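Local coordinates for protein 3-keto-5-aminohexanoate cleavage enzyme (Ralstonia eutropha, PDB 3C6C) that probably cleaves 3-keto-5-aminohexanoate or a related beta-keto acid, using a divalent metal ion held inside a TIM barrel, at residues Cys104-Asp116 / Glu155-Arg167. Numbering follows the deposited sequence.
Sequences CGLGAFLLPDPED and EGKLEFVYLNTTR
Ala108 begins the pairing: its carbonyl O accepts an almost straight hydrogen bond from Leu163 N (2.8 Å, 175° at the hydrogen) and lies 3.5 Å from Tyr162 CA in a CA-H...O contact. In one of its two conformers the Asn164 amide lies beside the Ala108 methyl, OD1 accepting from Arg132 and ND2 donating to the carbonyl of Thr149. On the other edge of the strand Ala108 and Phe109 lie together opposite Asp125, making a classic beta bulge. Next, Phe109 swings its ring toward Phe160, CG anti to the backbone N (chi1 178°), and lays CE1 over one face of that ring, 3.6 Å from Phe160 CG. The ring planes are inclined at 49°, and Leu158 CD2 reaches the far end of Phe109. Leu110 and Val161 form the antiparallel hydrogen-bonded pair: Leu110 N donates to Val161 O (2.9 Å) and Val161 N to Leu110 O (3.0 Å). Their side chains run side by side on the sheet face away from the phenylalanines, where Leu110 CD2 also touches Leu163 CD2. Leu111 returns to the aromatic side, CD2 packing 3.7 Å from Phe160 CB. The two strands are the central pair of a four-stranded antiparallel sheet, an addition to the TIM barrel that places the Tyr162 side chain, in the conformer described, about 7 Å from the bound nickel ion.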
ATOM      1  N   CYS A 104     -26.080  16.394 -11.119  1.00 20.15           N
ATOM      2  CA  CYS A 104     -27.343  15.782 -10.739  1.00 25.15           C
ATOM      3  C   CYS A 104     -27.262  15.274  -9.309  1.00 28.79           C
ATOM      4  O   CYS A 104     -27.911  14.290  -8.952  1.00 30.39           O
ATOM      5  CB  CYS A 104     -27.709  14.671 -11.712  1.00 22.94           C
ATOM      6  SG  CYS A 104     -29.495  14.368 -11.776  1.00 27.39           S
ATOM      7  N   GLY A 105     -26.421  15.955  -8.533  1.00 28.87           N
ATOM      8  CA  GLY A 105     -26.227  15.692  -7.096  1.00 30.93           C
ATOM      9  C   GLY A 105     -27.335  16.295  -6.249  1.00 33.92           C
ATOM     10  O   GLY A 105     -27.519  16.007  -5.062  1.00 35.38           O
ATOM     11  N   LEU A 106     -28.084  17.131  -6.929  1.00 34.78           N
ATOM     12  CA  LEU A 106     -29.242  17.877  -6.363  1.00 35.74           C
ATOM     13  C   LEU A 106     -30.385  16.999  -5.853  1.00 34.78           C
ATOM     14  O   LEU A 106     -30.575  15.875  -6.298  1.00 37.41           O
ATOM     15  CB  LEU A 106     -29.783  18.848  -7.424  1.00 36.80           C
ATOM     16  CG  LEU A 106     -30.161  18.246  -8.807  1.00 41.36           C
ATOM     17  CD1 LEU A 106     -31.651  17.892  -8.928  1.00 36.41           C
ATOM     18  CD2 LEU A 106     -29.720  19.202  -9.931  1.00 45.13           C
ATOM     19  N   GLY A 107     -31.097  17.532  -4.869  1.00 32.78           N
ATOM     20  CA  GLY A 107     -32.325  16.914  -4.333  1.00 33.56           C
ATOM     21  C   GLY A 107     -32.146  15.725  -3.402  1.00 31.67           C
ATOM     22  O   GLY A 107     -33.000  14.833  -3.339  1.00 32.98           O
ATOM     23  N   ALA A 108     -31.015  15.701  -2.713  1.00 29.31           N
ATOM     24  CA  ALA A 108     -30.651  14.608  -1.808  1.00 28.85           C
ATOM     25  C   ALA A 108     -30.278  15.185  -0.452  1.00 28.08           C
ATOM     26  O   ALA A 108     -29.583  14.577   0.345  1.00 28.41           O
ATOM     27  CB  ALA A 108     -29.483  13.771  -2.376  1.00 27.57           C
ATOM     28  N   PHE A 109     -30.733  16.406  -0.239  1.00 26.58           N
ATOM     29  CA  PHE A 109     -30.326  17.216   0.927  1.00 25.23           C
ATOM     30  C   PHE A 109     -31.277  17.063   2.118  1.00 24.98           C
ATOM     31  O   PHE A 109     -32.395  17.541   2.112  1.00 26.70           O
ATOM     32  CB  PHE A 109     -30.180  18.680   0.495  1.00 24.31           C
ATOM     33  CG  PHE A 109     -29.809  19.632   1.604  1.00 25.89           C
ATOM     34  CD1 PHE A 109     -28.511  19.664   2.108  1.00 30.91           C
ATOM     35  CD2 PHE A 109     -30.743  20.519   2.115  1.00 30.51           C
ATOM     36  CE1 PHE A 109     -28.163  20.539   3.120  1.00 33.59           C
ATOM     37  CE2 PHE A 109     -30.401  21.410   3.127  1.00 31.30           C
ATOM     38  CZ  PHE A 109     -29.113  21.418   3.632  1.00 33.98           C
ATOM     39  N   LEU A 110     -30.791  16.337   3.125  1.00 27.15           N
ATOM     40  CA  LEU A 110     -31.576  15.973   4.319  1.00 24.87           C
ATOM     41  C   LEU A 110     -31.031  16.614   5.575  1.00 24.93           C
ATOM     42  O   LEU A 110     -29.843  16.527   5.892  1.00 26.66           O
ATOM     43  CB  LEU A 110     -31.618  14.439   4.507  1.00 24.41           C
ATOM     44  CG  LEU A 110     -32.345  13.923   5.749  1.00 22.36           C
ATOM     45  CD1 LEU A 110     -33.857  14.213   5.648  1.00 23.20           C
ATOM     46  CD2 LEU A 110     -32.118  12.427   5.929  1.00 21.72           C
ATOM     47  N   LEU A 111     -31.948  17.252   6.286  1.00 24.71           N
ATOM     48  CA  LEU A 111     -31.663  17.881   7.588  1.00 25.68           C
ATOM     49  C   LEU A 111     -32.586  17.284   8.642  1.00 26.93           C
ATOM     50  O   LEU A 111     -33.708  17.752   8.835  1.00 26.97           O
ATOM     51  CB  LEU A 111     -31.856  19.405   7.539  1.00 27.60           C
ATOM     52  CG  LEU A 111     -30.857  20.228   6.734  1.00 26.15           C
ATOM     53  CD1 LEU A 111     -31.387  21.656   6.542  1.00 31.77           C
ATOM     54  CD2 LEU A 111     -29.462  20.231   7.374  1.00 31.01           C
ATOM     55  N   PRO A 112     -32.132  16.209   9.306  1.00 26.91           N
ATOM     56  CA  PRO A 112     -32.996  15.598  10.318  1.00 26.68           C
ATOM     57  C   PRO A 112     -33.360  16.565  11.444  1.00 25.57           C
ATOM     58  O   PRO A 112     -32.527  17.324  11.929  1.00 25.55           O
ATOM     59  CB  PRO A 112     -32.156  14.427  10.835  1.00 26.80           C
ATOM     60  CG  PRO A 112     -31.172  14.145   9.744  1.00 25.14           C
ATOM     61  CD  PRO A 112     -30.877  15.461   9.110  1.00 26.05           C
ATOM     62  N   ASP A 113     -34.630  16.521  11.812  1.00 24.92           N
ATOM     63  CA  ASP A 113     -35.166  17.342  12.917  1.00 26.07           C
ATOM     64  C   ASP A 113     -34.550  16.889  14.249  1.00 25.88           C
ATOM     65  O   ASP A 113     -34.699  15.731  14.667  1.00 26.25           O
ATOM     66  CB  ASP A 113     -36.702  17.268  12.936  1.00 26.87           C
ATOM     67  CG  ASP A 113     -37.341  18.137  14.015  1.00 29.43           C
ATOM     68  OD1 ASP A 113     -36.640  18.583  14.953  1.00 28.54           O
ATOM     69  OD2 ASP A 113     -38.577  18.349  13.925  1.00 34.28           O
ATOM     70  N   PRO A 114     -33.837  17.788  14.936  1.00 26.77           N
ATOM     71  CA  PRO A 114     -33.188  17.291  16.145  1.00 26.85           C
ATOM     72  C   PRO A 114     -34.133  16.782  17.202  1.00 27.11           C
ATOM     73  O   PRO A 114     -33.724  16.063  18.110  1.00 27.66           O
ATOM     74  CB  PRO A 114     -32.442  18.520  16.679  1.00 27.44           C
ATOM     75  CG  PRO A 114     -33.055  19.675  16.006  1.00 28.78           C
ATOM     76  CD  PRO A 114     -33.473  19.183  14.659  1.00 27.57           C
ATOM     77  N   GLU A 115     -35.398  17.170  17.085  1.00 29.68           N
ATOM     78  CA  GLU A 115     -36.402  16.855  18.113  1.00 30.00           C
ATOM     79  C   GLU A 115     -36.959  15.482  17.841  1.00 28.52           C
ATOM     80  O   GLU A 115     -37.550  14.831  18.704  1.00 29.99           O
ATOM     81  CB  GLU A 115     -37.553  17.881  18.126  1.00 30.47           C
ATOM     82  CG  GLU A 115     -37.118  19.279  18.507  1.00 39.24           C
ATOM     83  CD  GLU A 115     -36.264  19.305  19.758  1.00 47.77           C
ATOM     84  OE1 GLU A 115     -36.634  18.624  20.743  1.00 54.50           O
ATOM     85  OE2 GLU A 115     -35.221  20.004  19.750  1.00 57.93           O
ATOM     86  N   ASP A 116     -36.719  15.070  16.609  1.00 27.87           N
ATOM     87  CA  ASP A 116     -37.170  13.784  16.071  1.00 26.40           C
ATOM     88  C   ASP A 116     -36.565  13.511  14.710  1.00 25.33           C
ATOM     89  O   ASP A 116     -37.083  13.934  13.675  1.00 24.87           O
ATOM     90  CB  ASP A 116     -38.687  13.758  15.951  1.00 27.85           C
ATOM     91  CG  ASP A 116     -39.208  12.422  15.448  1.00 32.23           C
ATOM     92  OD1 ASP A 116     -38.393  11.490  15.291  1.00 27.45           O
ATOM     93  OD2 ASP A 116     -40.428  12.302  15.206  1.00 30.09           O
ATOM     94  N   GLU A 155     -20.470  21.109   4.758  1.00 30.97           N
ATOM     95  CA  GLU A 155     -20.130  22.210   3.848  1.00 32.87           C
ATOM     96  C   GLU A 155     -19.944  23.461   4.685  1.00 34.07           C
ATOM     97  O   GLU A 155     -20.903  24.036   5.202  1.00 33.66           O
ATOM     98  CB  GLU A 155     -21.210  22.431   2.792  1.00 34.85           C
ATOM     99  CG  GLU A 155     -20.837  23.567   1.804  1.00 39.73           C
ATOM    100  CD  GLU A 155     -21.892  23.815   0.750  1.00 45.92           C
ATOM    101  OE1 GLU A 155     -22.955  24.392   1.096  1.00 48.52           O
ATOM    102  OE2 GLU A 155     -21.634  23.453  -0.426  1.00 50.88           O
ATOM    103  N   GLY A 156     -18.686  23.831   4.852  1.00 36.13           N
ATOM    104  CA  GLY A 156     -18.318  24.906   5.752  1.00 38.05           C
ATOM    105  C   GLY A 156     -18.615  24.519   7.179  1.00 38.54           C
ATOM    106  O   GLY A 156     -18.016  23.600   7.725  1.00 39.56           O
ATOM    107  N   LYS A 157     -19.558  25.233   7.769  1.00 39.57           N
ATOM    108  CA  LYS A 157     -19.934  25.016   9.154  1.00 40.22           C
ATOM    109  C   LYS A 157     -21.223  24.210   9.180  1.00 40.14           C
ATOM    110  O   LYS A 157     -21.694  23.803  10.241  1.00 43.69           O
ATOM    111  CB  LYS A 157     -20.116  26.354   9.889  1.00 40.69           C
ATOM    112  N   LEU A 158     -21.767  23.973   7.991  1.00 38.15           N
ATOM    113  CA  LEU A 158     -23.072  23.286   7.842  1.00 35.09           C
ATOM    114  C   LEU A 158     -22.952  21.753   7.785  1.00 34.82           C
ATOM    115  O   LEU A 158     -22.355  21.200   6.859  1.00 32.93           O
ATOM    116  CB  LEU A 158     -23.800  23.779   6.598  1.00 34.99           C
ATOM    117  CG  LEU A 158     -25.129  23.101   6.283  1.00 34.87           C
ATOM    118  CD1 LEU A 158     -26.132  23.282   7.425  1.00 36.49           C
ATOM    119  CD2 LEU A 158     -25.656  23.656   4.982  1.00 37.02           C
ATOM    120  N   GLU A 159     -23.541  21.105   8.788  1.00 32.65           N
ATOM    121  CA  GLU A 159     -23.614  19.627   8.855  1.00 31.31           C
ATOM    122  C   GLU A 159     -24.965  19.116   8.386  1.00 30.23           C
ATOM    123  O   GLU A 159     -26.015  19.601   8.786  1.00 29.93           O
ATOM    124  CB  GLU A 159     -23.264  19.108  10.258  1.00 31.33           C
ATOM    125  CG  GLU A 159     -21.826  19.464  10.647  1.00 31.10           C
ATOM    126  CD  GLU A 159     -21.011  18.336  11.273  1.00 33.91           C
ATOM    127  OE1 GLU A 159     -21.024  17.175  10.792  1.00 30.12           O
ATOM    128  OE2 GLU A 159     -20.288  18.631  12.246  1.00 29.82           O
ATOM    129  N   PHE A 160     -24.923  18.150   7.480  1.00 27.29           N
ATOM    130  CA  PHE A 160     -26.153  17.548   6.952  1.00 27.75           C
ATOM    131  C   PHE A 160     -25.925  16.113   6.534  1.00 27.04           C
ATOM    132  O   PHE A 160     -24.810  15.590   6.624  1.00 24.55           O
ATOM    133  CB  PHE A 160     -26.674  18.340   5.741  1.00 28.27           C
ATOM    134  CG  PHE A 160     -25.722  18.348   4.566  1.00 29.87           C
ATOM    135  CD1 PHE A 160     -24.590  19.155   4.575  1.00 26.85           C
ATOM    136  CD2 PHE A 160     -25.949  17.536   3.459  1.00 25.98           C
ATOM    137  CE1 PHE A 160     -23.716  19.163   3.509  1.00 30.24           C
ATOM    138  CE2 PHE A 160     -25.052  17.524   2.393  1.00 28.48           C
ATOM    139  CZ  PHE A 160     -23.943  18.343   2.418  1.00 28.57           C
ATOM    140  N   VAL A 161     -27.015  15.532   6.039  1.00 27.10           N
ATOM    141  CA  VAL A 161     -27.028  14.182   5.497  1.00 26.72           C
ATOM    142  C   VAL A 161     -27.374  14.186   4.014  1.00 26.13           C
ATOM    143  O   VAL A 161     -28.353  14.777   3.573  1.00 24.35           O
ATOM    144  CB  VAL A 161     -28.020  13.237   6.241  1.00 27.28           C
ATOM    145  CG1 VAL A 161     -28.156  11.901   5.481  1.00 27.86           C
ATOM    146  CG2 VAL A 161     -27.579  12.985   7.683  1.00 25.09           C
ATOM    147  N   TYR A 162     -26.502  13.539   3.249  1.00 25.17           N
ATOM    148  CA  TYR A 162     -26.749  13.255   1.820  0.50 25.65           C
ATOM    149  C   TYR A 162     -27.503  11.965   1.762  1.00 24.48           C
ATOM    150  O   TYR A 162     -26.990  10.930   2.182  1.00 24.20           O
ATOM    151  CB  TYR A 162     -25.466  13.020   0.986  0.50 27.83           C
ATOM    152  CG  TYR A 162     -24.942  14.190   0.187  0.50 29.58           C
ATOM    153  CD1 TYR A 162     -25.775  15.221  -0.213  0.50 36.32           C
ATOM    154  CD2 TYR A 162     -23.611  14.230  -0.202  0.50 36.59           C
ATOM    155  CE1 TYR A 162     -25.287  16.287  -0.947  0.50 40.84           C
ATOM    156  CE2 TYR A 162     -23.106  15.290  -0.937  0.50 41.33           C
ATOM    157  CZ  TYR A 162     -23.952  16.317  -1.303  0.50 39.59           C
ATOM    158  OH  TYR A 162     -23.473  17.374  -2.025  0.50 34.55           O
ATOM    159  N   LEU A 163     -28.714  12.032   1.240  1.00 24.96           N
ATOM    160  CA  LEU A 163     -29.620  10.871   1.179  1.00 24.75           C
ATOM    161  C   LEU A 163     -29.926  10.429  -0.238  1.00 25.75           C
ATOM    162  O   LEU A 163     -30.793  10.986  -0.945  1.00 26.88           O
ATOM    163  CB  LEU A 163     -30.924  11.154   1.949  1.00 25.09           C
ATOM    164  CG  LEU A 163     -31.881   9.968   2.065  1.00 26.56           C
ATOM    165  CD1 LEU A 163     -31.309   8.932   3.014  1.00 24.51           C
ATOM    166  CD2 LEU A 163     -33.278  10.443   2.507  1.00 22.65           C
ATOM    167  N   ASN A 164     -29.147   9.441  -0.641  1.00 23.49           N
ATOM    168  CA  ASN A 164     -29.308   8.774  -1.927  0.50 23.25           C
ATOM    169  C   ASN A 164     -29.410   7.265  -1.743  1.00 23.93           C
ATOM    170  O   ASN A 164     -28.404   6.549  -1.736  1.00 22.13           O
ATOM    171  CB  ASN A 164     -28.135   9.122  -2.846  0.50 22.09           C
ATOM    172  CG  ASN A 164     -28.094  10.592  -3.197  0.50 24.70           C
ATOM    173  OD1 ASN A 164     -28.912  11.089  -3.972  0.50 22.43           O
ATOM    174  ND2 ASN A 164     -27.139  11.293  -2.630  0.50 16.51           N
ATOM    175  N   THR A 165     -30.646   6.802  -1.592  1.00 23.13           N
ATOM    176  CA  THR A 165     -30.930   5.387  -1.345  1.00 23.53           C
ATOM    177  C   THR A 165     -30.516   4.600  -2.567  1.00 24.42           C
ATOM    178  O   THR A 165     -30.514   5.117  -3.675  1.00 22.94           O
ATOM    179  CB  THR A 165     -32.430   5.136  -1.049  1.00 25.16           C
ATOM    180  OG1 THR A 165     -33.193   5.529  -2.193  1.00 25.71           O
ATOM    181  CG2 THR A 165     -32.909   5.946   0.167  1.00 22.66           C
ATOM    182  N   THR A 166     -30.135   3.355  -2.360  1.00 23.93           N
ATOM    183  CA  THR A 166     -29.699   2.516  -3.478  1.00 24.25           C
ATOM    184  C   THR A 166     -30.870   2.350  -4.463  1.00 23.90           C
ATOM    185  O   THR A 166     -30.697   2.168  -5.675  1.00 20.86           O
ATOM    186  CB  THR A 166     -29.136   1.155  -2.996  1.00 25.50           C
ATOM    187  OG1 THR A 166     -30.105   0.498  -2.167  1.00 23.40           O
ATOM    188  CG2 THR A 166     -27.801   1.359  -2.208  1.00 24.08           C
ATOM    189  N   ARG A 167     -32.072   2.470  -3.915  1.00 24.38           N
ATOM    190  CA  ARG A 167     -33.306   2.353  -4.708  1.00 21.85           C
ATOM    191  C   ARG A 167     -33.408   3.530  -5.682  1.00 21.83           C
ATOM    192  O   ARG A 167     -33.656   3.393  -6.897  1.00 21.45           O
ATOM    193  CB  ARG A 167     -34.516   2.350  -3.765  1.00 23.83           C
ATOM    194  CG  ARG A 167     -35.862   2.261  -4.439  1.00 24.49           C
ATOM    195  CD  ARG A 167     -36.990   2.171  -3.385  1.00 25.46           C
ATOM    196  NE  ARG A 167     -36.988   3.332  -2.496  1.00 19.87           N
ATOM    197  CZ  ARG A 167     -37.269   3.294  -1.198  1.00 27.84           C
ATOM    198  NH1 ARG A 167     -37.573   2.142  -0.617  1.00 26.57           N
ATOM    199  NH2 ARG A 167     -37.218   4.406  -0.472  1.00 26.54           N
TER